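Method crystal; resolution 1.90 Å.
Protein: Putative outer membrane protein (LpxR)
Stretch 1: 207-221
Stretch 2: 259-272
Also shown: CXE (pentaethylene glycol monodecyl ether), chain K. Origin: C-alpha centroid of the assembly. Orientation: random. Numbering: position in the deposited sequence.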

ATOM      1  N   LEU A 207       6.572   5.064  -7.124  1.00 14.48           N
ATOM      2  CA  LEU A 207       6.630   5.364  -8.540  1.00 14.70           C
ATOM      3  C   LEU A 207       6.032   6.741  -8.814  1.00 15.43           C
ATOM      4  O   LEU A 207       5.060   7.146  -8.178  1.00 15.12           O
ATOM      5  CB  LEU A 207       5.957   4.285  -9.367  1.00 14.83           C
ATOM      6  CG  LEU A 207       6.615   2.909  -9.217  1.00 16.03           C
ATOM      7  CD1 LEU A 207       5.691   1.842  -9.771  1.00 16.56           C
ATOM      8  CD2 LEU A 207       8.026   2.896  -9.877  1.00 16.13           C
ATOM      9  N   ILE A 208       6.647   7.455  -9.747  1.00 15.80           N
ATOM     10  CA  ILE A 208       6.249   8.838 -10.072  1.00 16.87           C
ATOM     11  C   ILE A 208       6.019   8.955 -11.579  1.00 17.19           C
ATOM     12  O   ILE A 208       6.840   8.493 -12.366  1.00 17.54           O
ATOM     13  CB  ILE A 208       7.340   9.859  -9.597  1.00 17.16           C
ATOM     14  CG1 ILE A 208       7.361   9.918  -8.051  1.00 16.98           C
ATOM     15  CG2 ILE A 208       7.105  11.273 -10.209  1.00 18.00           C
ATOM     16  CD1 ILE A 208       8.575  10.688  -7.449  1.00 17.84           C
ATOM     17  N   HIS A 209       4.911   9.575 -11.972  1.00 17.68           N
ATOM     18  CA  HIS A 209       4.693   9.942 -13.375  1.00 18.99           C
ATOM     19  C   HIS A 209       4.760  11.456 -13.405  1.00 20.02           C
ATOM     20  O   HIS A 209       3.886  12.122 -12.861  1.00 20.47           O
ATOM     21  CB  HIS A 209       3.313   9.471 -13.847  1.00 18.58           C
ATOM     22  CG  HIS A 209       3.046   9.727 -15.301  1.00 17.63           C
ATOM     23  ND1 HIS A 209       1.778   9.714 -15.835  1.00 16.88           N
ATOM     24  CD2 HIS A 209       3.883  10.016 -16.328  1.00 17.01           C
ATOM     25  CE1 HIS A 209       1.842   9.965 -17.133  1.00 17.84           C
ATOM     26  NE2 HIS A 209       3.106  10.172 -17.455  1.00 17.07           N
ATOM     27  N   THR A 210       5.817  12.008 -13.982  1.00 22.41           N
ATOM     28  CA  THR A 210       5.959  13.460 -13.990  1.00 24.62           C
ATOM     29  C   THR A 210       6.531  13.986 -15.285  1.00 27.03           C
ATOM     30  O   THR A 210       7.305  13.304 -15.949  1.00 27.06           O
ATOM     31  CB  THR A 210       6.826  13.977 -12.816  1.00 23.79           C
ATOM     32  OG1 THR A 210       6.742  15.412 -12.770  1.00 24.97           O
ATOM     33  CG2 THR A 210       8.296  13.550 -12.961  1.00 22.84           C
ATOM     34  N   GLN A 211       6.148  15.218 -15.621  1.00 30.05           N
ATOM     35  CA  GLN A 211       6.766  15.954 -16.730  1.00 33.10           C
ATOM     36  C   GLN A 211       7.993  16.748 -16.229  1.00 32.78           C
ATOM     37  O   GLN A 211       8.957  16.960 -16.966  1.00 34.27           O
ATOM     38  CB  GLN A 211       5.730  16.860 -17.415  1.00 33.16           C
ATOM     39  CG  GLN A 211       4.569  16.084 -18.145  1.00 35.81           C
ATOM     40  CD  GLN A 211       3.676  16.982 -19.058  1.00 37.19           C
ATOM     41  OE1 GLN A 211       3.246  18.086 -18.667  1.00 42.55           O
ATOM     42  NE2 GLN A 211       3.392  16.492 -20.279  1.00 39.89           N
ATOM     43  N   LYS A 212       7.982  17.086 -14.943  1.00 31.93           N
ATOM     44  CA  LYS A 212       8.860  18.102 -14.344  1.00 31.02           C
ATOM     45  C   LYS A 212      10.348  17.737 -14.236  1.00 30.48           C
ATOM     46  O   LYS A 212      10.705  16.627 -13.863  1.00 30.55           O
ATOM     47  CB  LYS A 212       8.288  18.502 -12.966  1.00 30.65           C
ATOM     48  CG  LYS A 212       8.893  19.742 -12.305  1.00 30.65           C
ATOM     49  CD  LYS A 212       8.615  21.040 -13.059  1.00 30.13           C
ATOM     50  CE  LYS A 212       9.025  22.273 -12.219  1.00 29.79           C
ATOM     51  NZ  LYS A 212      10.462  22.272 -11.764  1.00 25.49           N
ATOM     52  N   GLU A 213      11.208  18.695 -14.577  1.00 29.53           N
ATOM     53  CA  GLU A 213      12.636  18.612 -14.292  1.00 29.26           C
ATOM     54  C   GLU A 213      12.991  19.663 -13.256  1.00 27.38           C
ATOM     55  O   GLU A 213      12.327  20.692 -13.164  1.00 27.62           O
ATOM     56  CB  GLU A 213      13.461  18.847 -15.558  1.00 29.86           C
ATOM     57  CG  GLU A 213      13.101  17.917 -16.714  1.00 31.77           C
ATOM     58  CD  GLU A 213      14.102  17.979 -17.861  1.00 32.97           C
ATOM     59  OE1 GLU A 213      14.933  18.918 -17.904  1.00 37.61           O
ATOM     60  OE2 GLU A 213      14.051  17.072 -18.720  1.00 38.55           O
ATOM     61  N   GLY A 214      14.051  19.421 -12.498  1.00 25.29           N
ATOM     62  CA  GLY A 214      14.427  20.305 -11.404  1.00 23.21           C
ATOM     63  C   GLY A 214      13.627  20.014 -10.146  1.00 21.91           C
ATOM     64  O   GLY A 214      13.483  18.856  -9.752  1.00 20.95           O
ATOM     65  N   LEU A 215      13.107  21.077  -9.525  1.00 20.99           N
ATOM     66  CA  LEU A 215      12.285  20.974  -8.319  1.00 19.79           C
ATOM     67  C   LEU A 215      10.948  20.294  -8.622  1.00 18.63           C
ATOM     68  O   LEU A 215      10.230  20.652  -9.556  1.00 17.33           O
ATOM     69  CB  LEU A 215      12.027  22.355  -7.683  1.00 19.95           C
ATOM     70  CG  LEU A 215      11.211  22.417  -6.378  1.00 21.04           C
ATOM     71  CD1 LEU A 215      11.975  21.917  -5.132  1.00 19.92           C
ATOM     72  CD2 LEU A 215      10.638  23.806  -6.145  1.00 20.13           C
ATOM     73  N   ILE A 216      10.627  19.321  -7.782  1.00 17.05           N
ATOM     74  CA  ILE A 216       9.338  18.685  -7.814  1.00 15.72           C
ATOM     75  C   ILE A 216       8.813  18.658  -6.389  1.00 15.35           C
ATOM     76  O   ILE A 216       9.571  18.417  -5.416  1.00 14.12           O
ATOM     77  CB  ILE A 216       9.428  17.276  -8.448  1.00 16.25           C
ATOM     78  CG1 ILE A 216       8.023  16.746  -8.786  1.00 16.03           C
ATOM     79  CG2 ILE A 216      10.219  16.298  -7.530  1.00 15.58           C
ATOM     80  CD1 ILE A 216       8.048  15.543  -9.694  1.00 19.02           C
ATOM     81  N   TYR A 217       7.541  18.995  -6.247  1.00 14.49           N
ATOM     82  CA  TYR A 217       6.877  18.852  -4.944  1.00 14.01           C
ATOM     83  C   TYR A 217       5.379  18.594  -5.052  1.00 13.59           C
ATOM     84  O   TYR A 217       4.732  18.975  -6.029  1.00 13.07           O
ATOM     85  CB  TYR A 217       7.158  20.036  -4.010  1.00 15.54           C
ATOM     86  CG  TYR A 217       6.499  21.317  -4.428  1.00 15.81           C
ATOM     87  CD1 TYR A 217       7.196  22.258  -5.223  1.00 16.61           C
ATOM     88  CD2 TYR A 217       5.185  21.602  -4.032  1.00 17.65           C
ATOM     89  CE1 TYR A 217       6.587  23.437  -5.622  1.00 18.06           C
ATOM     90  CE2 TYR A 217       4.571  22.781  -4.418  1.00 17.68           C
ATOM     91  CZ  TYR A 217       5.260  23.685  -5.213  1.00 18.14           C
ATOM     92  OH  TYR A 217       4.614  24.840  -5.578  1.00 19.32           O
ATOM     93  N   LYS A 218       4.833  17.934  -4.032  1.00 12.85           N
ATOM     94  CA  LYS A 218       3.428  17.540  -4.047  1.00 12.18           C
ATOM     95  C   LYS A 218       3.005  17.298  -2.610  1.00 12.58           C
ATOM     96  O   LYS A 218       3.786  16.740  -1.838  1.00 11.67           O
ATOM     97  CB  LYS A 218       3.253  16.260  -4.886  1.00 11.99           C
ATOM     98  CG  LYS A 218       1.820  15.670  -4.871  1.00 12.31           C
ATOM     99  CD  LYS A 218       1.677  14.446  -5.782  1.00 11.46           C
ATOM    100  CE  LYS A 218       0.264  13.822  -5.602  1.00 10.33           C
ATOM    101  NZ  LYS A 218       0.159  12.590  -6.462  1.00 11.75           N
ATOM    102  N   VAL A 219       1.807  17.773  -2.234  1.00 12.01           N
ATOM    103  CA  VAL A 219       1.228  17.473  -0.935  1.00 12.80           C
ATOM    104  C   VAL A 219      -0.187  17.006  -1.199  1.00 12.24           C
ATOM    105  O   VAL A 219      -0.855  17.556  -2.062  1.00 12.41           O
ATOM    106  CB  VAL A 219       1.201  18.696   0.007  1.00 13.15           C
ATOM    107  CG1 VAL A 219       0.690  18.290   1.358  1.00 14.00           C
ATOM    108  CG2 VAL A 219       2.630  19.331   0.154  1.00 14.21           C
ATOM    109  N   PHE A 220      -0.648  15.968  -0.504  1.00 12.40           N
ATOM    110  CA  PHE A 220      -1.929  15.377  -0.865  1.00 11.96           C
ATOM    111  C   PHE A 220      -2.621  14.766   0.333  1.00 11.26           C
ATOM    112  O   PHE A 220      -1.979  14.441   1.348  1.00 12.68           O
ATOM    113  CB  PHE A 220      -1.781  14.286  -1.967  1.00 12.28           C
ATOM    114  CG  PHE A 220      -1.037  13.081  -1.485  1.00 14.03           C
ATOM    115  CD1 PHE A 220       0.359  13.050  -1.529  1.00 14.94           C
ATOM    116  CD2 PHE A 220      -1.721  12.015  -0.909  1.00 16.94           C
ATOM    117  CE1 PHE A 220       1.072  11.946  -1.021  1.00 16.90           C
ATOM    118  CE2 PHE A 220      -1.023  10.913  -0.402  1.00 16.49           C
ATOM    119  CZ  PHE A 220       0.383  10.891  -0.450  1.00 16.00           C
ATOM    120  N   ALA A 221      -3.928  14.623   0.198  1.00 10.72           N
ATOM    121  CA  ALA A 221      -4.769  13.967   1.195  1.00 10.93           C
ATOM    122  C   ALA A 221      -5.908  13.286   0.437  1.00 10.68           C
ATOM    123  O   ALA A 221      -6.480  13.881  -0.484  1.00 11.32           O
ATOM    124  CB  ALA A 221      -5.292  15.010   2.187  1.00 10.76           C
ATOM    125  N   ALA A 259       3.413  13.650   1.180  1.00 12.12           N
ATOM    126  CA  ALA A 259       4.147  14.653   0.388  1.00 12.45           C
ATOM    127  C   ALA A 259       5.351  14.027  -0.313  1.00 13.07           C
ATOM    128  O   ALA A 259       5.896  12.990   0.129  1.00 12.19           O
ATOM    129  CB  ALA A 259       4.635  15.805   1.289  1.00 11.96           C
ATOM    130  N   THR A 260       5.751  14.686  -1.398  1.00 12.98           N
ATOM    131  CA  THR A 260       7.014  14.427  -2.090  1.00 12.90           C
ATOM    132  C   THR A 260       7.799  15.733  -2.249  1.00 14.04           C
ATOM    133  O   THR A 260       7.221  16.775  -2.578  1.00 14.94           O
ATOM    134  CB  THR A 260       6.756  13.857  -3.461  1.00 12.40           C
ATOM    135  OG1 THR A 260       6.095  12.603  -3.314  1.00 13.41           O
ATOM    136  CG2 THR A 260       8.095  13.682  -4.297  1.00 10.50           C
ATOM    137  N   ILE A 261       9.104  15.675  -2.012  1.00 14.63           N
ATOM    138  CA  ILE A 261       9.973  16.793  -2.343  1.00 17.20           C
ATOM    139  C   ILE A 261      11.215  16.220  -3.011  1.00 16.80           C
ATOM    140  O   ILE A 261      11.815  15.249  -2.536  1.00 16.24           O
ATOM    141  CB  ILE A 261      10.305  17.692  -1.114  1.00 16.86           C
ATOM    142  CG1 ILE A 261      10.950  19.025  -1.577  1.00 19.71           C
ATOM    143  CG2 ILE A 261      11.170  16.949  -0.092  1.00 20.58           C
ATOM    144  CD1 ILE A 261      11.614  19.882  -0.442  1.00 19.80           C
ATOM    145  N   GLY A 262      11.572  16.788  -4.152  1.00 17.51           N
ATOM    146  CA  GLY A 262      12.740  16.334  -4.848  1.00 17.70           C
ATOM    147  C   GLY A 262      13.381  17.386  -5.723  1.00 18.39           C
ATOM    148  O   GLY A 262      12.840  18.462  -5.932  1.00 17.38           O
ATOM    149  N   TYR A 263      14.550  17.036  -6.229  1.00 18.94           N
ATOM    150  CA  TYR A 263      15.228  17.832  -7.227  1.00 19.79           C
ATOM    151  C   TYR A 263      15.898  16.846  -8.134  1.00 19.33           C
ATOM    152  O   TYR A 263      16.686  16.035  -7.671  1.00 18.54           O
ATOM    153  CB  TYR A 263      16.253  18.810  -6.616  1.00 20.94           C
ATOM    154  CG  TYR A 263      16.647  19.861  -7.650  1.00 22.50           C
ATOM    155  CD1 TYR A 263      17.631  19.604  -8.596  1.00 24.65           C
ATOM    156  CD2 TYR A 263      15.975  21.079  -7.723  1.00 25.34           C
ATOM    157  CE1 TYR A 263      17.958  20.542  -9.580  1.00 24.15           C
ATOM    158  CE2 TYR A 263      16.306  22.030  -8.699  1.00 24.73           C
ATOM    159  CZ  TYR A 263      17.295  21.748  -9.613  1.00 24.72           C
ATOM    160  OH  TYR A 263      17.615  22.688 -10.587  1.00 26.69           O
ATOM    161  N   SER A 264      15.545  16.886  -9.418  1.00 19.89           N
ATOM    162  CA  SER A 264      16.184  16.041 -10.432  1.00 20.96           C
ATOM    163  C   SER A 264      17.630  15.748 -10.037  1.00 21.14           C
ATOM    164  O   SER A 264      18.414  16.686  -9.859  1.00 21.33           O
ATOM    165  CB  SER A 264      16.178  16.739 -11.796  1.00 20.95           C
ATOM    166  OG  SER A 264      14.969  16.515 -12.486  1.00 23.56           O
ATOM    167  N   PRO A 265      17.996  14.451  -9.926  1.00 20.77           N
ATOM    168  CA  PRO A 265      17.160  13.283 -10.215  1.00 20.26           C
ATOM    169  C   PRO A 265      16.642  12.508  -8.989  1.00 19.41           C
ATOM    170  O   PRO A 265      16.404  11.319  -9.103  1.00 18.91           O
ATOM    171  CB  PRO A 265      18.147  12.369 -10.956  1.00 21.18           C
ATOM    172  CG  PRO A 265      19.473  12.665 -10.263  1.00 20.15           C
ATOM    173  CD  PRO A 265      19.379  14.038  -9.611  1.00 20.87           C
ATOM    174  N   VAL A 266      16.490  13.152  -7.841  1.00 18.02           N
ATOM    175  CA  VAL A 266      16.105  12.400  -6.642  1.00 17.72           C
ATOM    176  C   VAL A 266      14.915  13.008  -5.882  1.00 16.87           C
ATOM    177  O   VAL A 266      14.844  14.231  -5.691  1.00 16.10           O
ATOM    178  CB  VAL A 266      17.311  12.133  -5.719  1.00 17.82           C
ATOM    179  CG1 VAL A 266      17.880  13.433  -5.119  1.00 20.24           C
ATOM    180  CG2 VAL A 266      16.959  11.090  -4.644  1.00 18.65           C
ATOM    181  N   ALA A 267      13.983  12.152  -5.450  1.00 15.63           N
ATOM    182  CA  ALA A 267      12.833  12.646  -4.718  1.00 14.92           C
ATOM    183  C   ALA A 267      12.552  11.746  -3.532  1.00 14.93           C
ATOM    184  O   ALA A 267      12.766  10.544  -3.615  1.00 15.10           O
ATOM    185  CB  ALA A 267      11.613  12.732  -5.608  1.00 14.26           C
ATOM    186  N   PHE A 268      12.074  12.355  -2.457  1.00 14.12           N
ATOM    187  CA  PHE A 268      11.762  11.683  -1.208  1.00 15.39           C
ATOM    188  C   PHE A 268      10.273  11.866  -0.968  1.00 14.72           C
ATOM    189  O   PHE A 268       9.736  12.949  -1.213  1.00 14.50           O
ATOM    190  CB  PHE A 268      12.582  12.273  -0.066  1.00 16.70           C
ATOM    191  CG  PHE A 268      14.068  12.135  -0.272  1.00 19.57           C
ATOM    192  CD1 PHE A 268      14.813  13.202  -0.774  1.00 24.70           C
ATOM    193  CD2 PHE A 268      14.711  10.926  -0.024  1.00 24.21           C
ATOM    194  CE1 PHE A 268      16.198  13.071  -0.995  1.00 25.90           C
ATOM    195  CE2 PHE A 268      16.094  10.780  -0.246  1.00 24.54           C
ATOM    196  CZ  PHE A 268      16.826  11.847  -0.729  1.00 24.74           C
ATOM    197  N   SER A 269       9.618  10.794  -0.527  1.00 13.60           N
ATOM    198  CA  SER A 269       8.187  10.814  -0.235  1.00 13.12           C
ATOM    199  C   SER A 269       7.877  10.198   1.122  1.00 12.75           C
ATOM    200  O   SER A 269       8.538   9.265   1.529  1.00 11.17           O
ATOM    201  CB  SER A 269       7.424  10.032  -1.287  1.00 13.06           C
ATOM    202  OG  SER A 269       7.577  10.600  -2.562  1.00 14.57           O
ATOM    203  N   LEU A 270       6.845  10.721   1.792  1.00 13.31           N
ATOM    204  CA  LEU A 270       6.324  10.114   3.008  1.00 12.98           C
ATOM    205  C   LEU A 270       4.800  10.092   2.898  1.00 13.22           C
ATOM    206  O   LEU A 270       4.202  11.076   2.467  1.00 13.13           O
ATOM    207  CB  LEU A 270       6.809  10.933   4.228  1.00 13.59           C
ATOM    208  CG  LEU A 270       6.484  10.730   5.719  1.00 16.66           C
ATOM    209  CD1 LEU A 270       5.385  11.632   6.191  1.00 21.83           C
ATOM    210  CD2 LEU A 270       6.244   9.281   6.110  1.00 18.15           C
ATOM    211  N   SER A 271       4.184   8.957   3.235  1.00 11.28           N
ATOM    212  CA  SER A 271       2.725   8.856   3.272  1.00 11.85           C
ATOM    213  C   SER A 271       2.304   8.317   4.648  1.00 10.63           C
ATOM    214  O   SER A 271       2.886   7.346   5.141  1.00  9.98           O
ATOM    215  CB  SER A 271       2.218   7.952   2.126  1.00 12.75           C
ATOM    216  OG  SER A 271       0.787   8.006   2.044  1.00 16.76           O
ATOM    217  N   LEU A 272       1.374   9.020   5.289  1.00  9.76           N
ATOM    218  CA  LEU A 272       0.803   8.643   6.581  1.00  9.50           C
ATOM    219  C   LEU A 272      -0.553   8.024   6.339  1.00  8.68           C
ATOM    220  O   LEU A 272      -1.481   8.713   5.864  1.00  7.19           O
ATOM    221  CB  LEU A 272       0.634   9.905   7.448  1.00 10.52           C
ATOM    222  CG  LEU A 272       1.882  10.797   7.684  1.00 11.63           C
ATOM    223  CD1 LEU A 272       1.532  12.043   8.569  1.00 16.67           C
ATOM    224  CD2 LEU A 272       3.004  10.071   8.315  1.00 14.72           C
TER
HETATM  225  C1  CXE K 305      -4.021  19.826  -0.439  1.00 32.21           C
HETATM  226  C2  CXE K 305      -3.645  18.571   0.323  1.00 30.33           C
HETATM  227  C3  CXE K 305      -3.850  18.724   1.831  1.00 31.78           C
HETATM  228  C4  CXE K 305      -2.613  19.298   2.522  1.00 30.54           C
HETATM  229  C5  CXE K 305      -2.716  19.362   4.040  1.00 31.30           C
HETATM  230  C6  CXE K 305      -1.366  19.004   4.666  1.00 31.76           C
HETATM  231  C7  CXE K 305      -1.043  19.750   5.963  1.00 33.01           C
HETATM  232  C8  CXE K 305       0.285  19.253   6.529  1.00 32.33           C
HETATM  233  C9  CXE K 305       0.597  19.800   7.915  1.00 33.10           C
HETATM  234  C10 CXE K 305       1.974  19.330   8.376  1.00 35.57           C
HETATM  235  O11 CXE K 305       2.374  20.018   9.562  1.00 39.29           O
HETATM  236  C12 CXE K 305       3.534  19.434  10.160  1.00 42.41           C
HETATM  237  C13 CXE K 305       3.640  19.831  11.633  1.00 45.49           C
HETATM  238  O14 CXE K 305       4.766  19.184  12.244  1.00 48.05           O
HETATM  239  C15 CXE K 305       4.523  18.760  13.587  1.00 49.44           C
HETATM  240  C16 CXE K 305       3.739  17.446  13.588  1.00 50.45           C
HETATM  241  O17 CXE K 305       3.709  16.869  14.897  1.00 51.40           O
HETATM  242  C18 CXE K 305       2.389  16.794  15.435  1.00 51.13           C
HETATM  243  C19 CXE K 305       2.454  16.552  16.938  1.00 51.37           C
HETATM  244  O20 CXE K 305       3.822  16.525  17.343  1.00 51.42           O

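The most distinctive feature of this contact lies where the paired strands give way to loop: Gly214 lies against the face of the Tyr263 ring, its CA 3.8 Å from the ring centroid and 17° off the ring normal, a CH-pi contact. Glycine is called for here by its backbone: at phi/psi of 82/-133° a CB would be jammed against the carbonyl oxygen of the preceding residue. Ser264 secures the same turn: Gly214 N donates to Ser264 OG (3.0 Å), while Ser264 N donates to Gly214 O (2.9 Å), so the serine hydroxyl takes the place of a backbone carbonyl as acceptor.

From here strand 215-221 runs antiparallel to strand 259-263, their directions 173° apart. Hydrogen-bonded pairs alternate with non-hydrogen-bonded ones. Ile216 N donates to Gly262 O (3.0 Å) and Gly262 N to Ile216 O (2.9 Å); two residues on, Lys218 N donates to Thr260 O (3.0 Å) and Thr260 N to Lys218 O (2.9 Å). Between these rungs CA hydrogens point at carbonyl oxygens, as from Tyr217 CA to Thr260 O at 3.2 Å. The second stretch then turns through the cis peptide before Pro265, and its strand 266-272 pairs with 259-263 as a hairpin.

Side chains alternate between the two faces of the sheet. On one, Leu215 pairs with Tyr263, Tyr217 with Ile261, and Val219 with Ala259. Leu215 CB packs 4.1 Å from Tyr263 CD2, and Val219 CG2 lies 4.2 Å from Ala259 CB. Apolar groups suit this surface, where detergent also binds: Val219 CG1 is 3.6 Å from C4 of the CXE decyl chain.

The other face carries Ile216, Lys218 and Thr260. Gly262 leaves room here, since a CB on it would clash with Ala267 CB at 2.5 Å and sit tightly, 3.1 Å, from Ile216 CG2. Ala267 CB lies 4.3 Å from Ile216 CG2 and 4.1 Å from Ile208 CD1, forming a compact apolar cluster. Polar groups on this buried side are satisfied: Thr260 OG1 and Ser269 OG share a 2.6 Å hydrogen bond, and Lys218 is fully extended, its amine hydrogen-bonded elsewhere in the structure. Further along, the edge of the Phe220 ring meets Ser271, with Phe220 CZ 3.8 Å from Ser271 OG.

Lys212 braces the loop leading into the first strand, its NZ donating to Leu215 O (2.7 Å) and Glu213 O (2.8 Å).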